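Local coordinates for shikimate 5-dehydrogenase AroE (5-dehydroshikimate reductase) (Mycobacterium tuberculosis, PDB 4P4G), which probably catalyses the NADP-dependent interconversion of 3-dehydroshikimate and shikimate, a step on the route to chorismate and the aromatic amino acids, at residues A26-L31 and Q250-P255; F70-F75 and G87-L92; T80-L85 and D102-D107; A120-S125 and T142-V147; D180-A185 and L204-V209. All coordinates share one frame; numbering follows the deposited sequence.

Contact 1 of 5, residues A26-L31 and Q250-P255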
# COMPACT_ATOMS: atom_id res chain seq x y z
N ALA A 26 5.55 18.62 2.99
CA ALA A 26 6.56 19.03 2.02
C ALA A 26 5.93 19.41 0.68
O ALA A 26 6.30 20.43 0.09
CB ALA A 26 7.59 17.91 1.83
N ALA A 27 5.00 18.58 0.21
CA ALA A 27 4.29 18.85 -1.05
C ALA A 27 3.48 20.13 -0.96
O ALA A 27 3.50 20.94 -1.89
CB ALA A 27 3.39 17.68 -1.41
N TYR A 28 2.75 20.31 0.13
CA TYR A 28 1.88 21.48 0.25
C TYR A 28 2.71 22.76 0.26
O TYR A 28 2.35 23.74 -0.39
CB TYR A 28 0.96 21.41 1.47
CG TYR A 28 0.08 20.17 1.56
CD1 TYR A 28 -0.20 19.41 0.43
CD2 TYR A 28 -0.46 19.78 2.77
CE1 TYR A 28 -1.00 18.27 0.52
CE2 TYR A 28 -1.24 18.64 2.87
CZ TYR A 28 -1.51 17.89 1.75
OH TYR A 28 -2.29 16.77 1.85
N ARG A 29 3.83 22.74 0.97
CA ARG A 29 4.74 23.89 0.95
C ARG A 29 5.31 24.17 -0.45
O ARG A 29 5.42 25.32 -0.87
CB ARG A 29 5.87 23.69 1.97
CG ARG A 29 5.41 23.77 3.42
CD ARG A 29 6.60 23.90 4.36
NE ARG A 29 7.48 22.74 4.29
CZ ARG A 29 7.33 21.63 5.01
NH1 ARG A 29 6.32 21.54 5.87
NH2 ARG A 29 8.18 20.62 4.89
N ALA A 30 5.69 23.11 -1.16
CA ALA A 30 6.19 23.26 -2.53
C ALA A 30 5.14 23.85 -3.47
O ALA A 30 5.47 24.58 -4.41
CB ALA A 30 6.68 21.93 -3.06
N LEU A 31 3.87 23.52 -3.22
CA LEU A 31 2.76 23.99 -4.04
C LEU A 31 2.27 25.37 -3.62
O LEU A 31 1.34 25.91 -4.23
CB LEU A 31 1.60 23.00 -3.99
CG LEU A 31 1.82 21.64 -4.65
CD1 LEU A 31 0.66 20.68 -4.37
CD2 LEU A 31 2.03 21.82 -6.15
N GLN A 250 -5.01 14.38 -5.72
CA GLN A 250 -6.44 14.38 -5.44
C GLN A 250 -6.83 15.35 -4.34
O GLN A 250 -7.92 15.91 -4.37
CB GLN A 250 -6.92 12.96 -5.15
CG GLN A 250 -6.99 12.09 -6.41
CD GLN A 250 -7.24 10.65 -6.10
OE1 GLN A 250 -8.39 10.21 -6.05
NE2 GLN A 250 -6.17 9.90 -5.87
N PHE A 251 -5.95 15.54 -3.36
CA PHE A 251 -6.22 16.48 -2.27
C PHE A 251 -6.09 17.94 -2.75
O PHE A 251 -6.84 18.81 -2.29
CB PHE A 251 -5.29 16.24 -1.07
CG PHE A 251 -5.51 14.90 -0.38
CD1 PHE A 251 -6.59 14.10 -0.71
CD2 PHE A 251 -4.62 14.47 0.61
CE1 PHE A 251 -6.79 12.87 -0.08
CE2 PHE A 251 -4.82 13.23 1.25
CZ PHE A 251 -5.90 12.44 0.90
N THR A 252 -5.17 18.20 -3.67
CA THR A 252 -4.85 19.58 -4.06
C THR A 252 -5.42 20.03 -5.41
O THR A 252 -5.61 21.23 -5.62
CB THR A 252 -3.33 19.84 -4.09
OG1 THR A 252 -2.73 19.09 -5.15
CG2 THR A 252 -2.69 19.46 -2.76
N GLY A 253 -5.66 19.09 -6.32
CA GLY A 253 -6.04 19.43 -7.68
C GLY A 253 -4.87 19.88 -8.54
O GLY A 253 -5.07 20.37 -9.65
N LEU A 254 -3.65 19.70 -8.03
CA LEU A 254 -2.43 20.15 -8.71
C LEU A 254 -1.51 18.96 -8.96
O LEU A 254 -1.66 17.93 -8.30
CB LEU A 254 -1.70 21.17 -7.82
CG LEU A 254 -2.37 22.54 -7.67
CD1 LEU A 254 -1.92 23.24 -6.41
CD2 LEU A 254 -2.08 23.41 -8.88
N PRO A 255 -0.55 19.09 -9.89
CA PRO A 255 0.39 17.98 -10.12
C PRO A 255 1.27 17.78 -8.90
O PRO A 255 1.62 18.76 -8.23
CB PRO A 255 1.26 18.49 -11.29
CG PRO A 255 0.51 19.67 -11.87
CD PRO A 255 -0.23 20.26 -10.72
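Leu31, with CG anti to its carbonyl carbon (chi1 -68°), aims its CD1 methyl at Thr252, whose own first torsion (chi1 67°) tucks OG1 between backbone N and carbonyl carbon and leaves CG2 beside the N. The two side chains meet tip to tip, Leu31 CD1 lying 3.8 Å from Thr252 OG1 and almost as near to CG2. The other methyl of Leu31 slides past Leu254, with CD2 4.1 Å from Leu254 CB, and touches the carbonyl oxygen of Pro255. Tyr28 meets the same Thr252 methyl obliquely, its CE1 3.9 Å from Thr252 CG2. Its hydroxyl lies in the plane of the Phe251 ring, at the edge, with OH 3.5 Å from Phe251 CD2. That hydroxyl is bonded to His24. Thr252 OG1 in turn accepts from Leu254 N at 3.1 Å, an ST turn spanning Gly253, whose positive phi ends helix 236-252, and is also bonded to Val248 O. Both hydroxyls thus find their partners on their own side of the contact, and no hydrogen bond crosses it. Helix 20-30 and the end of helix 236-252, distant in sequence, are consequently joined here by van der Waals contact.

Contact 2 of 5, residues F70-F75 and G87-L92; sequences FAALRF and GSANTL. With SKM ((3R,4S,5R)-3,4,5-trihydroxycyclohex-1-ene-1-carboxylic acid), chain C.
The Phe70 ring presents its edge to Gly87, whose carbonyl O lies near the ring plane 3.3 Å from Phe70 CD1. Ser88 approaches the same ring obliquely, its CB 3.9 Å from Phe70 CE1. At the far end of the helix Leu92 CD1 approaches the Phe75 ring obliquely, 4.1 Å from Phe75 CD2, while the two side chains cross at about a right angle; Trp99 adds a second ring with its plane inclined at about 50°. Between the two phenylalanines the helix comes close to segment 87-92. Ala72 CB sits 3.5 Å from Ala89 O, and Leu73, with CG anti to the backbone N (chi1 -175°), brings CD2 to 3.8 Å from Gly87 O. Ala89 and Leu92 face helix 69-75, whereas the CB of Asn90 points away from it and its amide ends in the shikimate pocket. Asn90 ND2 gives shikimate O12 a nearly straight bond of 2.9 Å (165° at the hydrogen). Its OD1 takes Thr91 OG1 at 2.8 Å, from well above the carbonyl plane, and Thr104 N besides. The two bonds at OD1 fit its assignment as the oxygen end and leave ND2 to give its N-H to the ligand hydroxyl.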
# COMPACT_ATOMS: atom_id res chain seq x y z
N PHE A 70 -10.69 -1.42 3.92
CA PHE A 70 -11.98 -1.96 3.49
C PHE A 70 -13.12 -1.05 3.95
O PHE A 70 -14.06 -0.76 3.20
CB PHE A 70 -12.15 -3.40 3.98
CG PHE A 70 -11.13 -4.35 3.41
CD1 PHE A 70 -11.14 -4.69 2.07
CD2 PHE A 70 -10.15 -4.90 4.23
CE1 PHE A 70 -10.19 -5.56 1.53
CE2 PHE A 70 -9.19 -5.79 3.71
CZ PHE A 70 -9.21 -6.11 2.36
N ALA A 71 -13.02 -0.57 5.19
CA ALA A 71 -14.02 0.34 5.73
C ALA A 71 -14.09 1.62 4.90
O ALA A 71 -15.17 2.17 4.69
CB ALA A 71 -13.70 0.66 7.18
N ALA A 72 -12.93 2.10 4.45
CA ALA A 72 -12.87 3.33 3.64
C ALA A 72 -13.62 3.17 2.33
O ALA A 72 -14.37 4.06 1.93
CB ALA A 72 -11.40 3.73 3.38
N LEU A 73 -13.44 2.03 1.66
CA LEU A 73 -14.15 1.78 0.41
C LEU A 73 -15.66 1.78 0.64
O LEU A 73 -16.42 2.39 -0.12
CB LEU A 73 -13.73 0.43 -0.18
CG LEU A 73 -14.36 0.18 -1.56
CD1 LEU A 73 -13.41 0.62 -2.64
CD2 LEU A 73 -14.75 -1.28 -1.74
N ARG A 74 -16.10 1.10 1.69
CA ARG A 74 -17.53 1.01 1.96
C ARG A 74 -18.14 2.36 2.32
O ARG A 74 -19.31 2.63 2.01
CB ARG A 74 -17.79 0.03 3.10
CG ARG A 74 -17.50 -1.41 2.73
CD ARG A 74 -18.01 -2.32 3.83
NE ARG A 74 -17.44 -2.02 5.15
CZ ARG A 74 -16.37 -2.62 5.66
NH1 ARG A 74 -15.73 -3.55 4.96
NH2 ARG A 74 -15.95 -2.29 6.87
N PHE A 75 -17.37 3.19 3.01
CA PHE A 75 -17.87 4.46 3.53
C PHE A 75 -18.17 5.44 2.41
O PHE A 75 -19.17 6.16 2.45
CB PHE A 75 -16.84 5.07 4.49
CG PHE A 75 -17.15 6.49 4.87
CD1 PHE A 75 -18.12 6.77 5.83
CD2 PHE A 75 -16.46 7.55 4.28
CE1 PHE A 75 -18.40 8.08 6.19
CE2 PHE A 75 -16.74 8.86 4.63
CZ PHE A 75 -17.71 9.12 5.59
N GLY A 87 -10.91 -3.33 -4.47
CA GLY A 87 -11.76 -3.74 -3.36
C GLY A 87 -11.35 -3.18 -2.02
O GLY A 87 -11.87 -3.60 -0.98
N SER A 88 -10.43 -2.22 -2.04
CA SER A 88 -10.08 -1.49 -0.83
C SER A 88 -9.63 -0.11 -1.25
O SER A 88 -9.36 0.14 -2.44
CB SER A 88 -8.98 -2.21 -0.04
OG SER A 88 -7.76 -2.18 -0.74
N ALA A 89 -9.56 0.81 -0.29
CA ALA A 89 -9.23 2.19 -0.60
C ALA A 89 -8.29 2.73 0.44
O ALA A 89 -8.53 2.59 1.64
CB ALA A 89 -10.50 3.02 -0.62
N ASN A 90 -7.23 3.39 0.00
CA ASN A 90 -6.32 4.02 0.95
C ASN A 90 -6.45 5.54 0.91
O ASN A 90 -5.63 6.26 1.47
CB ASN A 90 -4.88 3.63 0.62
CG ASN A 90 -4.37 4.32 -0.62
OD1 ASN A 90 -5.14 4.59 -1.55
ND2 ASN A 90 -3.08 4.62 -0.65
N THR A 91 -7.48 6.02 0.22
CA THR A 91 -7.65 7.46 0.01
C THR A 91 -9.13 7.80 0.00
O THR A 91 -9.91 7.13 -0.68
CB THR A 91 -7.06 7.89 -1.35
OG1 THR A 91 -5.73 7.37 -1.49
CG2 THR A 91 -7.02 9.41 -1.50
N LEU A 92 -9.52 8.80 0.78
CA LEU A 92 -10.86 9.38 0.67
C LEU A 92 -10.72 10.85 0.29
O LEU A 92 -9.97 11.59 0.93
CB LEU A 92 -11.61 9.27 1.99
CG LEU A 92 -12.00 7.85 2.38
CD1 LEU A 92 -12.43 7.83 3.83
CD2 LEU A 92 -13.12 7.35 1.48
O12 SKM C . -1.59 3.48 1.58
C8 SKM C . -0.70 4.16 2.46
C6 SKM C . -0.04 3.14 3.33
O7 SKM C . -0.98 2.23 3.86
C5 SKM C . 0.62 3.81 4.42
C4 SKM C . 0.45 5.07 4.82
C1 SKM C . 1.23 5.59 6.01
O2 SKM C . 1.12 6.78 6.33
O3 SKM C . 1.97 4.84 6.67
C10 SKM C . -0.53 6.05 4.10
C9 SKM C . -1.49 5.19 3.22
O11 SKM C . -2.08 6.08 2.34

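Contact 3 of 5, residues T80-L85 and D102-D107; sequences TARADL and DNTDID. With SKM ((3R,4S,5R)-3,4,5-trihydroxycyclohex-1-ene-1-carboxylic acid), chain C.
Thr80 and Arg82 close on the carboxylate of Asp102, the tight half of this contact. Thr80 OG1 donates to Asp102 OD1 at 2.6 Å, arriving on the anti side, while the same oxygen caps the helix by accepting Ala83 N at 3.2 Å. Arg82, its CG in the crowded position (chi1 53°) and its chain extended beyond, lays a guanidinium face over Asp102 OD2. The two planes stand 62° apart; the salt-bridge separation of 2.5 Å between Arg82 NH2 and Asp102 OD2 is implausibly short, so its exact length is doubtful. Apolar atoms complete the packing, Arg82 CB resting 3.8 Å from Ile106 CD1 and Ala83 CB against Asp102 CA. The looser side is toward Asp107, a partly exposed residue like Arg82, where Arg82 NH1 reaches Asp107 OD2 at 3.3 Å, from above the carboxylate plane and with a bent N-H (141°). Farther in, Asn103 OD1 weakly caps the next helix while its ND2 is held by Ser88 O, and Asp105 OD1 receives shikimate O12 at 2.6 Å, its other oxygen paired with Lys69 as in the family's Lys-Asp pair. With Thr80, Arg82 and Gln250 converging on Asp102, its charged form is probably favoured, and the salt-bridge network ties helix 81-86 to the segment carrying Asp105.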
# COMPACT_ATOMS: atom_id res chain seq x y z
N THR A 80 -13.50 5.38 -7.40
CA THR A 80 -12.80 5.35 -8.68
C THR A 80 -12.83 3.93 -9.25
O THR A 80 -13.07 2.97 -8.52
CB THR A 80 -11.33 5.80 -8.55
OG1 THR A 80 -10.62 4.86 -7.74
CG2 THR A 80 -11.24 7.18 -7.90
N ALA A 81 -12.59 3.81 -10.55
CA ALA A 81 -12.57 2.51 -11.20
C ALA A 81 -11.56 1.59 -10.53
O ALA A 81 -11.83 0.41 -10.32
CB ALA A 81 -12.25 2.66 -12.68
N ARG A 82 -10.40 2.14 -10.18
CA ARG A 82 -9.35 1.31 -9.59
C ARG A 82 -9.67 0.86 -8.17
O ARG A 82 -9.35 -0.26 -7.80
CB ARG A 82 -7.96 1.97 -9.69
CG ARG A 82 -7.86 3.37 -9.14
CD ARG A 82 -6.46 3.96 -9.39
NE ARG A 82 -6.41 5.40 -9.16
CZ ARG A 82 -5.35 6.06 -8.72
NH1 ARG A 82 -4.23 5.41 -8.43
NH2 ARG A 82 -5.41 7.38 -8.56
N ALA A 83 -10.32 1.72 -7.39
CA ALA A 83 -10.78 1.31 -6.06
C ALA A 83 -11.81 0.19 -6.18
O ALA A 83 -11.78 -0.79 -5.43
CB ALA A 83 -11.37 2.50 -5.28
N ASP A 84 -12.74 0.34 -7.13
CA ASP A 84 -13.76 -0.67 -7.36
C ASP A 84 -13.15 -2.00 -7.80
O ASP A 84 -13.69 -3.06 -7.51
CB ASP A 84 -14.78 -0.21 -8.39
CG ASP A 84 -15.97 0.46 -7.76
OD1 ASP A 84 -16.16 0.30 -6.54
OD2 ASP A 84 -16.73 1.14 -8.49
N LEU A 85 -12.01 -1.93 -8.49
CA LEU A 85 -11.33 -3.12 -8.97
C LEU A 85 -10.58 -3.83 -7.83
O LEU A 85 -10.69 -5.05 -7.67
CB LEU A 85 -10.36 -2.76 -10.09
CG LEU A 85 -9.53 -3.89 -10.71
CD1 LEU A 85 -10.40 -4.78 -11.60
CD2 LEU A 85 -8.35 -3.31 -11.49
N ASP A 102 -10.48 6.23 -3.47
CA ASP A 102 -9.52 5.83 -4.49
C ASP A 102 -8.50 4.89 -3.88
O ASP A 102 -8.39 4.76 -2.65
CB ASP A 102 -8.83 7.05 -5.10
CG ASP A 102 -7.93 6.68 -6.29
OD1 ASP A 102 -8.26 5.71 -7.01
OD2 ASP A 102 -6.89 7.35 -6.49
N ASN A 103 -7.77 4.19 -4.74
CA ASN A 103 -6.67 3.38 -4.26
C ASN A 103 -5.39 3.78 -4.99
O ASN A 103 -5.24 3.51 -6.18
CB ASN A 103 -6.93 1.89 -4.44
CG ASN A 103 -5.94 1.05 -3.68
OD1 ASN A 103 -4.74 1.10 -3.96
ND2 ASN A 103 -6.42 0.29 -2.71
N THR A 104 -4.48 4.41 -4.27
CA THR A 104 -3.19 4.78 -4.85
C THR A 104 -2.05 3.81 -4.49
O THR A 104 -0.91 4.03 -4.91
CB THR A 104 -2.77 6.21 -4.46
OG1 THR A 104 -2.42 6.25 -3.07
CG2 THR A 104 -3.91 7.20 -4.71
N ASP A 105 -2.35 2.75 -3.72
CA ASP A 105 -1.33 1.74 -3.39
C ASP A 105 -0.91 0.96 -4.64
O ASP A 105 0.18 0.37 -4.68
CB ASP A 105 -1.85 0.73 -2.35
CG ASP A 105 -1.93 1.31 -0.95
OD1 ASP A 105 -1.03 2.07 -0.55
OD2 ASP A 105 -2.92 0.98 -0.24
N ILE A 106 -1.77 0.94 -5.66
CA ILE A 106 -1.41 0.34 -6.94
C ILE A 106 -0.20 1.09 -7.51
O ILE A 106 0.79 0.46 -7.92
CB ILE A 106 -2.56 0.42 -7.95
CG1 ILE A 106 -3.78 -0.34 -7.44
CG2 ILE A 106 -2.13 -0.08 -9.32
CD1 ILE A 106 -5.06 0.05 -8.18
N ASP A 107 -0.27 2.42 -7.52
CA ASP A 107 0.87 3.27 -7.91
C ASP A 107 2.07 3.03 -7.02
O ASP A 107 3.22 3.06 -7.49
CB ASP A 107 0.52 4.75 -7.80
CG ASP A 107 -0.52 5.20 -8.79
OD1 ASP A 107 -0.77 4.47 -9.77
OD2 ASP A 107 -1.07 6.31 -8.60
O12 SKM C . -1.59 3.48 1.58
C8 SKM C . -0.70 4.16 2.46
C6 SKM C . -0.04 3.14 3.33
O7 SKM C . -0.98 2.23 3.86
C5 SKM C . 0.62 3.81 4.42
C4 SKM C . 0.45 5.07 4.82
C1 SKM C . 1.23 5.59 6.01
O2 SKM C . 1.12 6.78 6.33
O3 SKM C . 1.97 4.84 6.67
C10 SKM C . -0.53 6.05 4.10
C9 SKM C . -1.49 5.19 3.22
O11 SKM C . -2.08 6.08 2.34

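Contact 4 of 5, residues A120-S125 and T142-V147. With SO4 (sulfate ion), chain J.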
# COMPACT_ATOMS: atom_id res chain seq x y z
N ALA A 120 5.58 -13.83 -9.78
CA ALA A 120 5.59 -12.98 -8.59
C ALA A 120 4.93 -13.68 -7.42
O ALA A 120 4.14 -14.61 -7.60
CB ALA A 120 4.89 -11.66 -8.86
N LEU A 121 5.26 -13.23 -6.21
CA LEU A 121 4.66 -13.73 -4.98
C LEU A 121 4.10 -12.54 -4.22
O LEU A 121 4.73 -11.48 -4.16
CB LEU A 121 5.75 -14.41 -4.16
CG LEU A 121 5.52 -15.61 -3.26
CD1 LEU A 121 4.88 -16.72 -4.03
CD2 LEU A 121 6.87 -16.07 -2.74
N VAL A 122 2.92 -12.71 -3.64
CA VAL A 122 2.34 -11.68 -2.78
C VAL A 122 2.05 -12.32 -1.45
O VAL A 122 1.40 -13.35 -1.40
CB VAL A 122 1.02 -11.12 -3.36
CG1 VAL A 122 0.24 -10.32 -2.30
CG2 VAL A 122 1.29 -10.27 -4.61
N LEU A 123 2.56 -11.72 -0.38
CA LEU A 123 2.25 -12.22 0.96
C LEU A 123 1.15 -11.41 1.62
O LEU A 123 1.25 -10.18 1.71
CB LEU A 123 3.47 -12.18 1.85
CG LEU A 123 4.76 -12.77 1.33
CD1 LEU A 123 5.80 -12.74 2.44
CD2 LEU A 123 4.53 -14.18 0.83
N GLY A 124 0.12 -12.11 2.09
CA GLY A 124 -0.93 -11.49 2.87
C GLY A 124 -2.26 -11.44 2.16
O GLY A 124 -2.33 -11.67 0.95
N SER A 125 -3.31 -11.11 2.91
CA SER A 125 -4.64 -10.95 2.33
C SER A 125 -5.37 -9.76 2.95
O SER A 125 -6.61 -9.68 2.93
CB SER A 125 -5.46 -12.23 2.52
OG SER A 125 -5.63 -12.51 3.89
N THR A 142 3.59 -12.47 -15.32
CA THR A 142 2.89 -13.56 -16.02
C THR A 142 1.98 -14.35 -15.07
O THR A 142 0.94 -14.89 -15.48
CB THR A 142 3.86 -14.53 -16.72
OG1 THR A 142 4.78 -15.08 -15.77
CG2 THR A 142 4.63 -13.82 -17.84
N ASP A 143 2.36 -14.41 -13.80
CA ASP A 143 1.59 -15.18 -12.84
C ASP A 143 1.92 -14.75 -11.43
O ASP A 143 3.02 -14.26 -11.16
CB ASP A 143 1.83 -16.68 -13.02
CG ASP A 143 3.15 -17.11 -12.46
OD1 ASP A 143 4.18 -16.83 -13.12
OD2 ASP A 143 3.17 -17.72 -11.37
N ILE A 144 0.94 -14.89 -10.54
CA ILE A 144 1.08 -14.46 -9.16
C ILE A 144 0.69 -15.60 -8.24
O ILE A 144 -0.35 -16.22 -8.42
CB ILE A 144 0.19 -13.25 -8.86
CG1 ILE A 144 0.69 -12.02 -9.63
CG2 ILE A 144 0.12 -12.99 -7.34
CD1 ILE A 144 -0.31 -10.85 -9.67
N THR A 145 1.54 -15.90 -7.26
CA THR A 145 1.15 -16.83 -6.21
C THR A 145 0.84 -16.02 -4.94
O THR A 145 1.65 -15.21 -4.51
CB THR A 145 2.26 -17.89 -5.95
OG1 THR A 145 2.46 -18.68 -7.14
CG2 THR A 145 1.88 -18.82 -4.79
N VAL A 146 -0.35 -16.22 -4.38
CA VAL A 146 -0.75 -15.54 -3.15
C VAL A 146 -0.51 -16.47 -1.96
O VAL A 146 -1.01 -17.59 -1.94
CB VAL A 146 -2.24 -15.16 -3.18
CG1 VAL A 146 -2.70 -14.60 -1.82
CG2 VAL A 146 -2.50 -14.15 -4.29
N VAL A 147 0.28 -16.00 -1.00
CA VAL A 147 0.58 -16.78 0.20
C VAL A 147 -0.03 -16.04 1.38
O VAL A 147 0.34 -14.92 1.66
CB VAL A 147 2.10 -16.90 0.44
CG1 VAL A 147 2.38 -17.84 1.61
CG2 VAL A 147 2.81 -17.39 -0.81
S SO4 J . -2.88 -12.95 6.27
O1 SO4 J . -1.59 -13.62 6.08
O2 SO4 J . -3.96 -13.70 5.61
O3 SO4 J . -3.18 -12.89 7.70
O4 SO4 J . -2.85 -11.57 5.77
O HOH W 1 4.36 -16.99 -9.04
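Ala120 to Leu123 run parallel to Asp143 to Val147 as neighbouring strands of a Rossmann-type sheet, joined by helix 129-139 in a beta-alpha-beta crossover. The backbone forms the first shell: five N-H...O bonds alternate between the strands, and the straightest, Val147 N to Val122 O, is 2.9 Å long at 176°. CA-H...O contacts fill the steps between them. On one face Leu121 lies alongside Thr145, and its CD1 presses to 3.5 Å from Thr145 CB, tighter than usual; the strained first torsion of Leu121 (chi1 -147°) accompanies this squeeze. Leu123 runs beside Val147 in the same way, its CD2 3.7 Å from Val147 CB. On the other face Val122 CG2 meets Ile144 CG2 at 4.0 Å. On the Leu121 and Thr145 face a water donates to Ala120 O at 2.8 Å and to Asp143 OD2, and accepts from Thr145 OG1.

Helix 129-139 lies over the Ala120, Val122 and Ile144 face through Ala132 and Leu136, and helix 151-163 over Val146; strands 187-190 and 167-172 flank the pair. Beyond Leu123, Gly124 turns with a positive phi that calls for glycine, opening a probable Gly-rich dinucleotide loop. There a sulfate, probably from the crystallisation liquor, is also bonded to Arg149 N and Asn150 N, a position consistent with that of an NADP phosphate in relatives. Ser125 grips it twice, its N 2.9 Å from sulfate O4 and its OG 2.7 Å from sulfate O2.

Contact 5 of 5, residues D180-A185 and L204-V209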
# COMPACT_ATOMS: atom_id res chain seq x y z
N ASP A 180 8.99 -24.10 -3.09
CA ASP A 180 8.84 -24.21 -4.54
C ASP A 180 8.23 -22.94 -5.15
O ASP A 180 8.57 -22.54 -6.26
CB ASP A 180 8.01 -25.45 -4.88
CG ASP A 180 8.73 -26.75 -4.54
OD1 ASP A 180 9.98 -26.78 -4.63
OD2 ASP A 180 8.05 -27.74 -4.20
N ALA A 181 7.33 -22.29 -4.41
CA ALA A 181 6.74 -21.03 -4.86
C ALA A 181 7.80 -19.94 -4.96
O ALA A 181 7.82 -19.14 -5.91
CB ALA A 181 5.60 -20.62 -3.94
N VAL A 182 8.71 -19.92 -3.99
CA VAL A 182 9.80 -18.94 -3.96
C VAL A 182 10.78 -19.18 -5.10
O VAL A 182 11.21 -18.24 -5.79
CB VAL A 182 10.53 -18.95 -2.60
CG1 VAL A 182 11.81 -18.15 -2.67
CG2 VAL A 182 9.63 -18.39 -1.52
N ALA A 183 11.14 -20.44 -5.30
CA ALA A 183 12.11 -20.82 -6.33
C ALA A 183 11.70 -20.34 -7.72
O ALA A 183 12.55 -19.95 -8.53
CB ALA A 183 12.30 -22.33 -6.33
N ALA A 184 10.41 -20.34 -8.01
CA ALA A 184 9.92 -19.95 -9.33
C ALA A 184 9.82 -18.43 -9.49
O ALA A 184 9.86 -17.91 -10.61
CB ALA A 184 8.58 -20.60 -9.61
N ALA A 185 9.71 -17.72 -8.37
CA ALA A 185 9.36 -16.31 -8.40
C ALA A 185 10.56 -15.37 -8.55
O ALA A 185 11.66 -15.68 -8.09
CB ALA A 185 8.55 -15.94 -7.17
N LEU A 204 11.98 -17.52 2.36
CA LEU A 204 11.73 -16.41 1.44
C LEU A 204 13.02 -15.69 0.98
O LEU A 204 13.00 -14.98 -0.02
CB LEU A 204 10.78 -15.40 2.09
CG LEU A 204 9.38 -15.88 2.48
CD1 LEU A 204 8.75 -14.83 3.41
CD2 LEU A 204 8.52 -16.11 1.26
N ALA A 205 14.12 -15.91 1.70
CA ALA A 205 15.35 -15.12 1.49
C ALA A 205 15.90 -15.21 0.07
O ALA A 205 16.63 -14.33 -0.38
CB ALA A 205 16.42 -15.52 2.49
N ALA A 206 15.56 -16.30 -0.62
CA ALA A 206 16.08 -16.57 -1.95
C ALA A 206 15.42 -15.77 -3.07
O ALA A 206 15.81 -15.91 -4.23
CB ALA A 206 15.98 -18.06 -2.25
N ILE A 207 14.45 -14.93 -2.74
CA ILE A 207 13.75 -14.15 -3.78
C ILE A 207 14.69 -13.07 -4.32
O ILE A 207 15.41 -12.42 -3.56
CB ILE A 207 12.45 -13.52 -3.24
CG1 ILE A 207 11.53 -13.08 -4.38
CG2 ILE A 207 12.73 -12.35 -2.31
CD1 ILE A 207 10.71 -14.22 -4.94
N PRO A 208 14.70 -12.89 -5.65
CA PRO A 208 15.61 -11.91 -6.26
C PRO A 208 15.30 -10.45 -5.92
O PRO A 208 16.23 -9.63 -5.85
CB PRO A 208 15.41 -12.15 -7.77
CG PRO A 208 14.92 -13.57 -7.87
CD PRO A 208 14.06 -13.75 -6.66
N VAL A 209 14.02 -10.13 -5.74
CA VAL A 209 13.60 -8.76 -5.44
C VAL A 209 12.50 -8.80 -4.38
O VAL A 209 11.55 -9.60 -4.50
CB VAL A 209 13.02 -8.04 -6.68
CG1 VAL A 209 12.62 -6.60 -6.35
CG2 VAL A 209 13.99 -8.06 -7.84
O HOH W 2 14.48 -17.83 -5.80
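Val182 O, which touches the Ile207 side chain, takes two polar partners: Ala185 N at 3.0 Å, and a water in a long bond, 3.3 Å from Val182 O. The same water donates to Ala206 O at 2.8 Å, so it bridges two carbonyls that have no proton to offer each other. Otherwise the contact is apolar. Val182, with CG1 anti to the backbone N (chi1 169°), spreads its methyls over the turn: CG2 lies 3.8 Å from Leu204 CD2, the side chains crossing at about a right angle, and CG1 faces the Ala206 methyl. Ile207 sends CD1 across to Ala185, where it stands 3.5 Å from Ala185 CB, a close fit between methyls. Pro208 touches the carbonyl of Ala185, its CD 3.4 Å from Ala185 O. A type I turn shapes the second segment, closed by Ile207 N to Leu204 O at 3.1 Å. Around this patch, Leu121 of strand 119-123 meets Val182, Leu188 of strand 187-190 meets both Leu204 and Ile207, and helix 221-229 packs on the turn through Leu222, Ala225 and Val226. Helix 178-184 and the loop before strand 209-212 thus sit together against the parallel sheet.

In the fold
Contacts 1 to 3 belong to the substrate-binding half with its mixed sheet, contacts 4 and 5 to the parallel Rossmann-type sheet. Contact 1 brings together the chain's early and late parts, and the other four fall between its segments. Contacts 2 and 3 interleave along the chain, lie about 9 Å apart (centre to centre) and both touch shikimate. Gln250 of contact 1 reaches Asp102 of contact 3, and Phe251 packs on Thr91 and Leu92 of contact 2. Contacts 4 and 5, with centres 11 Å apart, meet through Leu121 and Leu123. Contacts 1 and 5 have centres about 39 Å apart, so the contacts fall into two groups, one in the substrate-binding part and one on the parallel sheet that probably binds NADP.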